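Local coordinates for protein enoyl-CoA hydratase (Thermus thermophilus, PDB 1WZ8) that probably catalyses the reversible addition of water across the double bond of 2-enoyl-coenzyme A thioesters, as a hexameric member of the crotonase family, at residues F73-I76 with E77-R80; H83-L86 with L87-F90; L154-P157 with L158-M162; K194-E197 with K198-V202; S227-P230 with H231-L234. All blocks are in the same frame, centred on the assembly; numbering follows the deposited sequence.

Contact 1: F73-I76 with E77-R80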
loop_
_atom_site.group_PDB
_atom_site.type_symbol
_atom_site.label_atom_id
_atom_site.label_comp_id
_atom_site.label_asym_id
_atom_site.label_seq_id
_atom_site.Cartn_x
_atom_site.Cartn_y
_atom_site.Cartn_z
ATOM N N PHE A 73 36.461 3.222 -6.926
ATOM C CA PHE A 73 36.655 2.313 -8.050
ATOM C C PHE A 73 36.946 0.915 -7.521
ATOM O O PHE A 73 36.489 -0.082 -8.081
ATOM C CB PHE A 73 37.828 2.770 -8.927
ATOM C CG PHE A 73 37.501 3.918 -9.841
ATOM C CD1 PHE A 73 36.519 3.788 -10.818
ATOM C CD2 PHE A 73 38.188 5.127 -9.735
ATOM C CE1 PHE A 73 36.226 4.845 -11.682
ATOM C CE2 PHE A 73 37.902 6.189 -10.593
ATOM C CZ PHE A 73 36.921 6.048 -11.567
ATOM N N GLY A 74 37.710 0.853 -6.434
ATOM C CA GLY A 74 38.059 -0.427 -5.843
ATOM C C GLY A 74 36.832 -1.214 -5.427
ATOM O O GLY A 74 36.725 -2.410 -5.697
ATOM N N LEU A 75 35.902 -0.534 -4.769
ATOM C CA LEU A 75 34.672 -1.168 -4.315
ATOM C C LEU A 75 33.847 -1.676 -5.494
ATOM O O LEU A 75 33.345 -2.803 -5.473
ATOM C CB LEU A 75 33.851 -0.176 -3.494
ATOM C CG LEU A 75 32.470 -0.630 -3.020
ATOM C CD1 LEU A 75 32.562 -1.991 -2.335
ATOM C CD2 LEU A 75 31.911 0.414 -2.075
ATOM N N ILE A 76 33.712 -0.845 -6.522
ATOM C CA ILE A 76 32.946 -1.223 -7.704
ATOM C C ILE A 76 33.573 -2.436 -8.391
ATOM O O ILE A 76 32.867 -3.345 -8.835
ATOM C CB ILE A 76 32.862 -0.045 -8.705
ATOM C CG1 ILE A 76 32.097 1.116 -8.061
ATOM C CG2 ILE A 76 32.166 -0.489 -9.988
ATOM C CD1 ILE A 76 32.017 2.359 -8.919
ATOM N N GLU A 77 34.900 -2.451 -8.471
ATOM C CA GLU A 77 35.601 -3.561 -9.106
ATOM C C GLU A 77 35.427 -4.847 -8.307
ATOM O O GLU A 77 35.298 -5.927 -8.885
ATOM C CB GLU A 77 37.089 -3.240 -9.261
ATOM C CG GLU A 77 37.388 -2.164 -10.296
ATOM C CD GLU A 77 37.070 -2.600 -11.719
ATOM O OE1 GLU A 77 36.548 -3.720 -11.910
ATOM O OE2 GLU A 77 37.346 -1.815 -12.653
ATOM N N GLU A 78 35.427 -4.731 -6.982
ATOM C CA GLU A 78 35.254 -5.894 -6.122
ATOM C C GLU A 78 33.889 -6.531 -6.366
ATOM O O GLU A 78 33.765 -7.754 -6.472
ATOM C CB GLU A 78 35.360 -5.498 -4.647
ATOM C CG GLU A 78 35.010 -6.644 -3.711
ATOM C CD GLU A 78 34.932 -6.228 -2.258
ATOM O OE1 GLU A 78 34.307 -5.190 -1.960
ATOM O OE2 GLU A 78 35.483 -6.955 -1.407
ATOM N N MET A 79 32.866 -5.685 -6.439
ATOM C CA MET A 79 31.498 -6.132 -6.680
ATOM C C MET A 79 31.415 -6.856 -8.022
ATOM O O MET A 79 30.817 -7.922 -8.134
ATOM C CB MET A 79 30.555 -4.926 -6.707
ATOM C CG MET A 79 30.502 -4.130 -5.418
ATOM S SD MET A 79 29.609 -2.569 -5.628
ATOM C CE MET A 79 27.959 -3.157 -5.956
ATOM N N ARG A 80 32.022 -6.253 -9.039
ATOM C CA ARG A 80 32.021 -6.796 -10.394
ATOM C C ARG A 80 32.744 -8.130 -10.561
ATOM O O ARG A 80 32.421 -8.905 -11.458
ATOM C CB ARG A 80 32.656 -5.784 -11.353
ATOM C CG ARG A 80 31.676 -5.035 -12.240
ATOM C CD ARG A 80 32.412 -4.024 -13.116
ATOM N NE ARG A 80 33.576 -4.617 -13.775
ATOM C CZ ARG A 80 33.509 -5.534 -14.735
ATOM N NH1 ARG A 80 32.329 -5.963 -15.159
ATOM N NH2 ARG A 80 34.622 -6.033 -15.261
#
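Phe73 and Glu77 open a run of four i to i+4 backbone bonds that joins 73-76 to 77-80 as successive turns of helix 73-81. Glu77 N reaches Phe73 O at 2.9 Å, and Glu78, Met79 and Arg80 bond in the same way to Gly74, Leu75 and Ile76. The side chains divide by face. On the inner face Leu75 CD1 meets Met79 CG at 4.3 Å, while the Met79 chain runs over its partner's carbonyl, CG lying 3.1 Å from Leu75 O. Leu75 CD1 also passes Glu78 OE1 at 3.7 Å, the two side chains crossing at a slant. Both Leu75 and Met79 continue onto Val89 of helix 83-102. On the other face Glu77 has CG beside its backbone N (chi1 -70°) and bends again at chi2, which turns the carboxylate toward Arg80. There OE1 lies in the guanidinium plane, at its edge, 3.6 Å from Arg80 NE, a long salt bridge. The stronger partner of Glu77 is Lys256, through OE2, and Glu78 pairs with Arg88. With each carboxylate matched to a cation beyond its own turn, the acidic pair probably stays ionised and ties this short helix to helices 246-256 and 83-102.

Contact 2: H83-L86 with L87-F90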
loop_
_atom_site.group_PDB
_atom_site.type_symbol
_atom_site.label_atom_id
_atom_site.label_comp_id
_atom_site.label_asym_id
_atom_site.label_seq_id
_atom_site.Cartn_x
_atom_site.Cartn_y
_atom_site.Cartn_z
ATOM N N HIS A 83 30.493 -12.832 -7.037
ATOM C CA HIS A 83 29.098 -12.920 -6.669
ATOM C C HIS A 83 28.948 -12.675 -5.181
ATOM O O HIS A 83 28.036 -11.997 -4.726
ATOM C CB HIS A 83 28.598 -14.322 -7.020
ATOM C CG HIS A 83 27.203 -14.508 -6.480
ATOM N ND1 HIS A 83 26.085 -14.314 -7.223
ATOM C CD2 HIS A 83 26.819 -14.899 -5.193
ATOM C CE1 HIS A 83 25.052 -14.585 -6.401
ATOM N NE2 HIS A 83 25.462 -14.938 -5.179
ATOM N N GLU A 84 29.874 -13.252 -4.424
ATOM C CA GLU A 84 29.866 -13.110 -2.974
ATOM C C GLU A 84 29.999 -11.646 -2.582
ATOM O O GLU A 84 29.272 -11.158 -1.713
ATOM C CB GLU A 84 31.005 -13.929 -2.360
ATOM C CG GLU A 84 30.778 -15.423 -2.479
ATOM C CD GLU A 84 29.488 -15.852 -1.815
ATOM O OE1 GLU A 84 28.673 -16.542 -2.466
ATOM O OE2 GLU A 84 29.293 -15.504 -0.635
ATOM N N ALA A 85 30.917 -10.942 -3.235
ATOM C CA ALA A 85 31.132 -9.527 -2.943
ATOM C C ALA A 85 29.909 -8.703 -3.334
ATOM O O ALA A 85 29.480 -7.814 -2.596
ATOM C CB ALA A 85 32.362 -9.019 -3.691
ATOM N N LEU A 86 29.351 -9.003 -4.501
ATOM C CA LEU A 86 28.189 -8.279 -4.987
ATOM C C LEU A 86 27.031 -8.337 -3.992
ATOM O O LEU A 86 26.439 -7.310 -3.657
ATOM C CB LEU A 86 27.735 -8.844 -6.336
ATOM C CG LEU A 86 26.608 -8.067 -7.023
ATOM C CD1 LEU A 86 27.104 -6.670 -7.378
ATOM C CD2 LEU A 86 26.149 -8.801 -8.273
ATOM N N LEU A 87 26.705 -9.532 -3.511
ATOM C CA LEU A 87 25.592 -9.657 -2.576
ATOM C C LEU A 87 25.887 -9.121 -1.180
ATOM O O LEU A 87 24.972 -8.694 -0.477
ATOM C CB LEU A 87 25.115 -11.110 -2.506
ATOM C CG LEU A 87 24.109 -11.509 -3.599
ATOM C CD1 LEU A 87 22.825 -10.715 -3.405
ATOM C CD2 LEU A 87 24.687 -11.256 -4.993
ATOM N N ARG A 88 27.152 -9.145 -0.771
ATOM C CA ARG A 88 27.431 -8.610 0.537
ATOM C C ARG A 88 27.248 -7.110 0.500
ATOM O O ARG A 88 26.685 -6.503 1.402
ATOM C CB ARG A 88 28.877 -8.953 0.893
ATOM C CG ARG A 88 29.372 -8.187 2.120
ATOM C CD ARG A 88 30.898 -8.042 2.130
ATOM N NE ARG A 88 31.302 -6.791 1.480
ATOM C CZ ARG A 88 32.314 -6.852 0.596
ATOM N NH1 ARG A 88 32.898 -8.008 0.335
ATOM N NH2 ARG A 88 32.726 -5.737 -0.014
ATOM N N VAL A 89 27.671 -6.477 -0.589
ATOM C CA VAL A 89 27.481 -5.041 -0.764
ATOM C C VAL A 89 26.000 -4.712 -0.959
ATOM O O VAL A 89 25.548 -3.627 -0.591
ATOM C CB VAL A 89 28.311 -4.516 -1.961
ATOM C CG1 VAL A 89 28.030 -3.034 -2.199
ATOM C CG2 VAL A 89 29.788 -4.713 -1.676
ATOM N N PHE A 90 25.242 -5.653 -1.522
ATOM C CA PHE A 90 23.810 -5.440 -1.722
ATOM C C PHE A 90 23.168 -5.100 -0.381
ATOM O O PHE A 90 22.476 -4.089 -0.244
ATOM C CB PHE A 90 23.149 -6.698 -2.290
ATOM C CG PHE A 90 21.652 -6.594 -2.406
ATOM C CD1 PHE A 90 21.064 -5.955 -3.493
ATOM C CD2 PHE A 90 20.833 -7.117 -1.413
ATOM C CE1 PHE A 90 19.675 -5.837 -3.589
ATOM C CE2 PHE A 90 19.449 -7.005 -1.495
ATOM C CZ PHE A 90 18.869 -6.362 -2.587
#
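Leu87, one turn after His83, lays one methyl over the face of its imidazole. CD2 stands 3.9 Å from the ring centroid and 21° off the ring normal, a CH-pi contact displaced toward the rim, with CE1 the nearest ring atom at 3.6 Å. The two side chains are slanted against each other. His83 makes this possible by setting CG anti to its backbone N (chi1 172°), which leans the ring toward Leu87. Two other subunits fix the ring's rotation: ND1 is hydrogen-bonded to Ser244 of one and NE2 to Glu212 of another. The same Leu87 CD2 also touches Leu86 CB at 4.1 Å.

A different face of the helix carries Arg88. Its chain bends at chi3 and folds back, so that Ala85 O lies over one face of the guanidinium and NH1 comes within 4.2 Å of Ala85 CB. Outward, besides its bridge to Glu78, it forms a salt bridge through NE with Glu92. The same Ala85 O accepts Val89 N at 3.0 Å and has Val89 CG2 beside it at 3.2 Å. Leu86 and Val89 turn to Phe240 of helix 229-241. The arrangement is that of a mostly buried helix start set between its own chain and two neighbouring subunits: here helix 83-102 helps to build the hexamer characteristic of many crotonase-family enzymes.

Contact 3: L154-P157 with L158-M162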
loop_
_atom_site.group_PDB
_atom_site.type_symbol
_atom_site.label_atom_id
_atom_site.label_comp_id
_atom_site.label_asym_id
_atom_site.label_seq_id
_atom_site.Cartn_x
_atom_site.Cartn_y
_atom_site.Cartn_z
ATOM N N LEU A 154 13.871 5.153 -3.304
ATOM C CA LEU A 154 13.218 5.184 -1.994
ATOM C C LEU A 154 12.943 6.618 -1.540
ATOM O O LEU A 154 11.853 6.941 -1.047
ATOM C CB LEU A 154 14.093 4.515 -0.925
ATOM C CG LEU A 154 13.478 4.521 0.484
ATOM C CD1 LEU A 154 12.317 3.541 0.516
ATOM C CD2 LEU A 154 14.515 4.141 1.532
ATOM N N LEU A 155 13.936 7.479 -1.730
ATOM C CA LEU A 155 13.861 8.852 -1.260
ATOM C C LEU A 155 13.380 9.987 -2.165
ATOM O O LEU A 155 12.557 10.797 -1.738
ATOM C CB LEU A 155 15.231 9.238 -0.679
ATOM C CG LEU A 155 15.887 8.229 0.282
ATOM C CD1 LEU A 155 17.265 8.729 0.710
ATOM C CD2 LEU A 155 14.996 8.014 1.497
ATOM N N TRP A 156 13.870 10.060 -3.402
ATOM C CA TRP A 156 13.504 11.179 -4.280
ATOM C C TRP A 156 12.037 11.525 -4.552
ATOM O O TRP A 156 11.661 12.696 -4.485
ATOM C CB TRP A 156 14.238 11.063 -5.623
ATOM C CG TRP A 156 15.697 11.410 -5.538
ATOM C CD1 TRP A 156 16.640 10.809 -4.751
ATOM C CD2 TRP A 156 16.384 12.424 -6.285
ATOM N NE1 TRP A 156 17.870 11.387 -4.964
ATOM C CE2 TRP A 156 17.742 12.379 -5.900
ATOM C CE3 TRP A 156 15.983 13.365 -7.241
ATOM C CZ2 TRP A 156 18.704 13.242 -6.440
ATOM C CZ3 TRP A 156 16.942 14.225 -7.777
ATOM C CH2 TRP A 156 18.286 14.153 -7.372
ATOM N N PRO A 157 11.188 10.534 -4.863
ATOM C CA PRO A 157 9.792 10.904 -5.124
ATOM C C PRO A 157 9.124 11.710 -4.014
ATOM O O PRO A 157 8.392 12.666 -4.293
ATOM C CB PRO A 157 9.114 9.555 -5.350
ATOM C CG PRO A 157 10.216 8.741 -5.980
ATOM C CD PRO A 157 11.402 9.095 -5.100
ATOM N N LEU A 158 9.362 11.317 -2.764
ATOM C CA LEU A 158 8.759 12.010 -1.628
ATOM C C LEU A 158 9.528 13.252 -1.203
ATOM O O LEU A 158 9.154 13.920 -0.241
ATOM C CB LEU A 158 8.614 11.069 -0.430
ATOM C CG LEU A 158 7.491 10.034 -0.496
ATOM C CD1 LEU A 158 7.475 9.218 0.793
ATOM C CD2 LEU A 158 6.150 10.735 -0.700
ATOM N N LEU A 159 10.601 13.564 -1.922
ATOM C CA LEU A 159 11.389 14.748 -1.609
ATOM C C LEU A 159 11.142 15.859 -2.623
ATOM O O LEU A 159 10.823 16.991 -2.248
ATOM C CB LEU A 159 12.889 14.416 -1.582
ATOM C CG LEU A 159 13.421 13.600 -0.398
ATOM C CD1 LEU A 159 14.903 13.338 -0.597
ATOM C CD2 LEU A 159 13.197 14.353 0.909
ATOM N N VAL A 160 11.271 15.532 -3.905
ATOM C CA VAL A 160 11.099 16.522 -4.962
ATOM C C VAL A 160 9.999 16.252 -5.981
ATOM O O VAL A 160 9.781 17.061 -6.883
ATOM C CB VAL A 160 12.419 16.728 -5.745
ATOM C CG1 VAL A 160 13.510 17.205 -4.801
ATOM C CG2 VAL A 160 12.829 15.433 -6.432
ATOM N N GLY A 161 9.300 15.131 -5.851
ATOM C CA GLY A 161 8.254 14.838 -6.812
ATOM C C GLY A 161 8.835 14.060 -7.976
ATOM O O GLY A 161 10.042 14.106 -8.218
ATOM N N MET A 162 7.973 13.376 -8.721
ATOM C CA MET A 162 8.413 12.540 -9.833
ATOM C C MET A 162 9.036 13.239 -11.042
ATOM O O MET A 162 9.947 12.692 -11.664
ATOM C CB MET A 162 7.254 11.663 -10.305
ATOM C CG MET A 162 7.694 10.514 -11.203
ATOM S SD MET A 162 8.864 9.422 -10.356
ATOM C CE MET A 162 7.836 8.869 -9.007
#
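Trp156 meets Val160 across the short helix 157-160, which Gly161 closes with a positive phi, in the crotonase-like fold. The tight part is the Trp156 carbonyl, with Leu159 pressed on Leu155 next to it. Trp156 O takes two bonds, from Val160 N at 2.9 Å, nearly along the C=O axis, and from Leu159 N, which sits well above the carbonyl plane. The bonds on either side are weak: Leu158 N to Leu155 O, and Gly161 N to Pro157 O. Leu159 has CG beside its own backbone N (chi1 -73°) and 3.2 Å from Leu155 O, with CD1 at 4.1 Å from Leu155 CB. An alanine at Leu159 is likely to leave a gap beside Leu155 and take away packing on Leu124 and Tyr225. Two lighter touches make the looser part, yet neither faces solvent, since helices 118-125 and 211-226 and two neighbouring subunits cover the contact. Trp156 and Val160 point the same way, CE3 to CG2 at 3.9 Å, while the indole NE1 bonds to His151. Gly161, with phi 90° and psi 160°, has a backbone where a CB would jam against the preceding carbonyl. Beyond it Met162, bent at chi2 and chi3, brings CE back across the proline ring, 3.9 Å from Pro157 CG.

Contact 4: K194-E197 with K198-V202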
loop_
_atom_site.group_PDB
_atom_site.type_symbol
_atom_site.label_atom_id
_atom_site.label_comp_id
_atom_site.label_asym_id
_atom_site.label_seq_id
_atom_site.Cartn_x
_atom_site.Cartn_y
_atom_site.Cartn_z
ATOM N N LYS A 194 29.643 27.999 5.864
ATOM C CA LYS A 194 28.798 27.863 7.043
ATOM C C LYS A 194 28.120 26.509 7.200
ATOM O O LYS A 194 27.384 26.298 8.168
ATOM C CB LYS A 194 27.711 28.939 7.017
ATOM C CG LYS A 194 28.216 30.371 6.976
ATOM C CD LYS A 194 28.731 30.803 8.331
ATOM C CE LYS A 194 29.128 32.269 8.329
ATOM N NZ LYS A 194 29.469 32.747 9.699
ATOM N N VAL A 195 28.362 25.591 6.270
ATOM C CA VAL A 195 27.715 24.279 6.321
ATOM C C VAL A 195 27.874 23.543 7.647
ATOM O O VAL A 195 26.881 23.253 8.324
ATOM C CB VAL A 195 28.207 23.369 5.165
ATOM C CG1 VAL A 195 27.567 21.981 5.274
ATOM C CG2 VAL A 195 27.855 24.011 3.823
ATOM N N TYR A 196 29.110 23.231 8.025
ATOM C CA TYR A 196 29.322 22.526 9.283
ATOM C C TYR A 196 28.742 23.299 10.469
ATOM O O TYR A 196 28.074 22.725 11.329
ATOM C CB TYR A 196 30.809 22.266 9.528
ATOM C CG TYR A 196 31.058 21.600 10.862
ATOM C CD1 TYR A 196 30.630 20.297 11.099
ATOM C CD2 TYR A 196 31.676 22.291 11.905
ATOM C CE1 TYR A 196 30.809 19.695 12.347
ATOM C CE2 TYR A 196 31.858 21.698 13.155
ATOM C CZ TYR A 196 31.422 20.401 13.367
ATOM O OH TYR A 196 31.595 19.811 14.601
ATOM N N GLU A 197 29.000 24.602 10.516
ATOM C CA GLU A 197 28.492 25.435 11.603
ATOM C C GLU A 197 26.975 25.344 11.765
ATOM O O GLU A 197 26.474 25.182 12.881
ATOM C CB GLU A 197 28.898 26.896 11.376
ATOM C CG GLU A 197 28.224 27.889 12.304
ATOM C CD GLU A 197 28.717 29.308 12.088
ATOM O OE1 GLU A 197 29.913 29.559 12.349
ATOM O OE2 GLU A 197 27.917 30.166 11.654
ATOM N N LYS A 198 26.246 25.460 10.657
ATOM C CA LYS A 198 24.785 25.396 10.696
ATOM C C LYS A 198 24.316 23.980 11.016
ATOM O O LYS A 198 23.358 23.791 11.759
ATOM C CB LYS A 198 24.196 25.838 9.351
ATOM C CG LYS A 198 22.670 25.831 9.290
ATOM C CD LYS A 198 22.059 26.854 10.251
ATOM C CE LYS A 198 20.540 26.894 10.142
ATOM N NZ LYS A 198 19.932 27.922 11.042
ATOM N N ALA A 199 24.986 22.984 10.448
ATOM C CA ALA A 199 24.604 21.601 10.708
ATOM C C ALA A 199 24.746 21.292 12.196
ATOM O O ALA A 199 23.890 20.637 12.793
ATOM C CB ALA A 199 25.466 20.651 9.885
ATOM N N LEU A 200 25.830 21.766 12.800
ATOM C CA LEU A 200 26.060 21.538 14.223
ATOM C C LEU A 200 24.976 22.240 15.043
ATOM O O LEU A 200 24.476 21.697 16.029
ATOM C CB LEU A 200 27.450 22.054 14.623
ATOM C CG LEU A 200 27.814 21.892 16.101
ATOM C CD1 LEU A 200 27.703 20.425 16.500
ATOM C CD2 LEU A 200 29.218 22.425 16.347
ATOM N N GLU A 201 24.610 23.448 14.626
ATOM C CA GLU A 201 23.573 24.213 15.314
ATOM C C GLU A 201 22.253 23.434 15.292
ATOM O O GLU A 201 21.520 23.371 16.293
ATOM C CB GLU A 201 23.388 25.565 14.622
ATOM C CG GLU A 201 22.316 26.448 15.250
ATOM C CD GLU A 201 21.980 27.649 14.385
ATOM O OE1 GLU A 201 22.903 28.422 14.045
ATOM O OE2 GLU A 201 20.790 27.818 14.044
ATOM N N VAL A 202 21.949 22.851 14.137
ATOM C CA VAL A 202 20.732 22.066 13.978
ATOM C C VAL A 202 20.794 20.848 14.895
ATOM O O VAL A 202 19.841 20.545 15.616
ATOM C CB VAL A 202 20.564 21.600 12.509
ATOM C CG1 VAL A 202 19.372 20.660 12.389
ATOM C CG2 VAL A 202 20.364 22.811 11.602
#
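Tyr196 and Leu200, one turn apart, lie side by side and point the same way. Leu200 CD2 is 3.9 Å from Tyr196 OH and 4.2 Å from Tyr196 CE2, so the methyl meets the hydroxyl end of the ring, while Leu200 CB stands over one ring face. Both residues set CG anti to the backbone N, which carries the two chains off the same side of the helix; for the tyrosine chi1 is 177°. Beneath them Leu200 N bonds to Tyr196 O at 2.8 Å. Equivalent bonds join Lys198 to Lys194, Ala199 to Val195 and Glu201 to Glu197.

Helix 195-207 is one of those that cover the beta-sheet of the crotonase fold. The next shell is charged and lies on its outer face. Lys198 NZ donates to Glu201 OE2 at 3.1 Å, coming from above the carboxylate plane, and Lys194 NZ pairs with Glu197 OE2 at 3.6 Å. Lys198 reaches its mate by bending at chi2 (65°) and then running extended. Each lysine thus meets the glutamate three places on, an i to i+3 spacing that one helical turn allows; the two pairs probably balance charge on this outer face.

The inner face of the helix places the first shell: Ala199 packs on Val108 and Ala110 of strand 107-111, and Leu59 of strand 57-62 touches Tyr196, Ala199 and Leu200. Pro17 of strand 12-18 touches both Tyr196 and Leu200. The tyrosine ring itself is held by Glu23, hydrogen-bonded to OH, and by a cation-pi contact with Arg61.

Contact 5: S227-P230 with H231-L234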
loop_
_atom_site.group_PDB
_atom_site.type_symbol
_atom_site.label_atom_id
_atom_site.label_comp_id
_atom_site.label_asym_id
_atom_site.label_seq_id
_atom_site.Cartn_x
_atom_site.Cartn_y
_atom_site.Cartn_z
ATOM N N SER A 227 6.942 2.113 3.636
ATOM C CA SER A 227 5.871 1.571 2.807
ATOM C C SER A 227 6.327 1.320 1.367
ATOM O O SER A 227 5.671 0.599 0.620
ATOM C CB SER A 227 4.670 2.525 2.806
ATOM O OG SER A 227 4.065 2.594 4.084
ATOM N N PHE A 228 7.457 1.913 0.987
ATOM C CA PHE A 228 7.987 1.768 -0.365
ATOM C C PHE A 228 9.327 1.044 -0.394
ATOM O O PHE A 228 10.101 1.192 -1.337
ATOM C CB PHE A 228 8.129 3.145 -1.015
ATOM C CG PHE A 228 6.811 3.819 -1.285
ATOM C CD1 PHE A 228 6.130 3.582 -2.475
ATOM C CD2 PHE A 228 6.226 4.648 -0.328
ATOM C CE1 PHE A 228 4.892 4.162 -2.719
ATOM C CE2 PHE A 228 4.979 5.237 -0.564
ATOM C CZ PHE A 228 4.309 4.991 -1.757
ATOM N N LEU A 229 9.593 0.255 0.639
ATOM C CA LEU A 229 10.841 -0.485 0.704
ATOM C C LEU A 229 10.966 -1.462 -0.465
ATOM O O LEU A 229 12.048 -1.601 -1.048
ATOM C CB LEU A 229 10.957 -1.234 2.030
ATOM C CG LEU A 229 12.253 -0.943 2.783
ATOM C CD1 LEU A 229 13.440 -1.350 1.918
ATOM C CD2 LEU A 229 12.335 0.532 3.139
ATOM N N PRO A 230 9.874 -2.168 -0.817
ATOM C CA PRO A 230 9.999 -3.096 -1.944
ATOM C C PRO A 230 10.432 -2.342 -3.206
ATOM O O PRO A 230 11.261 -2.823 -3.980
ATOM C CB PRO A 230 8.595 -3.683 -2.059
ATOM C CG PRO A 230 8.136 -3.699 -0.627
ATOM C CD PRO A 230 8.572 -2.339 -0.143
ATOM N N HIS A 231 9.863 -1.153 -3.402
ATOM C CA HIS A 231 10.199 -0.325 -4.557
ATOM C C HIS A 231 11.698 -0.042 -4.557
ATOM O O HIS A 231 12.364 -0.118 -5.590
ATOM C CB HIS A 231 9.453 1.011 -4.494
ATOM C CG HIS A 231 7.960 0.881 -4.518
ATOM N ND1 HIS A 231 7.260 0.154 -3.580
ATOM C CD2 HIS A 231 7.034 1.415 -5.349
ATOM C CE1 HIS A 231 5.965 0.244 -3.831
ATOM N NE2 HIS A 231 5.801 1.005 -4.900
ATOM N N PHE A 232 12.220 0.295 -3.385
ATOM C CA PHE A 232 13.638 0.605 -3.233
ATOM C C PHE A 232 14.513 -0.620 -3.482
ATOM O O PHE A 232 15.428 -0.582 -4.301
ATOM C CB PHE A 232 13.899 1.160 -1.828
ATOM C CG PHE A 232 15.355 1.234 -1.458
ATOM C CD1 PHE A 232 16.284 1.795 -2.328
ATOM C CD2 PHE A 232 15.795 0.749 -0.230
ATOM C CE1 PHE A 232 17.633 1.875 -1.978
ATOM C CE2 PHE A 232 17.144 0.825 0.129
ATOM C CZ PHE A 232 18.064 1.391 -0.752
ATOM N N GLU A 233 14.224 -1.707 -2.784
ATOM C CA GLU A 233 15.021 -2.916 -2.945
ATOM C C GLU A 233 14.996 -3.470 -4.361
ATOM O O GLU A 233 15.986 -4.041 -4.826
ATOM C CB GLU A 233 14.576 -3.960 -1.923
ATOM C CG GLU A 233 15.026 -3.584 -0.516
ATOM C CD GLU A 233 14.460 -4.488 0.549
ATOM O OE1 GLU A 233 14.097 -5.634 0.220
ATOM O OE2 GLU A 233 14.393 -4.050 1.717
ATOM N N LEU A 234 13.874 -3.309 -5.054
ATOM C CA LEU A 234 13.789 -3.773 -6.431
ATOM C C LEU A 234 14.753 -2.930 -7.273
ATOM O O LEU A 234 15.467 -3.456 -8.126
ATOM C CB LEU A 234 12.364 -3.618 -6.977
ATOM C CG LEU A 234 12.245 -3.737 -8.503
ATOM C CD1 LEU A 234 12.666 -5.137 -8.965
ATOM C CD2 LEU A 234 10.820 -3.443 -8.925
#
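Phe228 points an edge at the face of the His231 imidazole, a T-shaped pair with planes at 68° and centroids 4.8 Å apart. Phe228 CD1 stands over the centre of the imidazole, 3.6 Å from His231 NE2. At the edge of the Phe232 ring, near its plane, lies Leu229 CD1, though the exact place of that methyl is doubtful. His231 has CG beside its backbone N (chi1 -61°), which turns the ring back toward Phe228 and the start of the helix. Phe228 is the N-cap of helix 229-241, where the chain enters its first turn. Phe232 N bonds to Phe228 O, and Glu233 N to Leu229 O at 2.8 Å. This entry sits in a subunit junction: His231 NE2 is hydrogen-bonded to Ser227 of a neighbouring subunit, whose Trp224 stacks on Phe228 and also meets the imidazole. A leucine in place of His231 would probably leave that serine without its imidazole partner and deprive the Phe228 edge of an aromatic face. Within the imidazole, ND1 is buried without a polar partner. Glu233 reaches Arg94 through OE2, and through OE1 it bonds to His219 and His223 of another neighbouring subunit.

Contacts 2, 3 and 5 are largely buried and lie against other subunits; contacts 1 and 4 are partly exposed and carry salt bridges within single helical turns. Only contact 1 touches no other chain, and contact 4 does so through Val202 alone. Contacts 1 and 2 occupy consecutive helices, 73-81 and 83-102, and touch directly through Glu78 OE1 and Arg88 NH2 at 2.6 Å. Contact 5 links two others: Leu154 of contact 3 packs on Phe232, and Phe90 of contact 2 approaches Glu233. Aromatic and imidazole groups dominate at contact 5, aliphatic packing round one tryptophan at contact 3. Contact 4 stands apart on the sheet-covering helix, about 34 Å from contact 1 between centres, across the chain's middle.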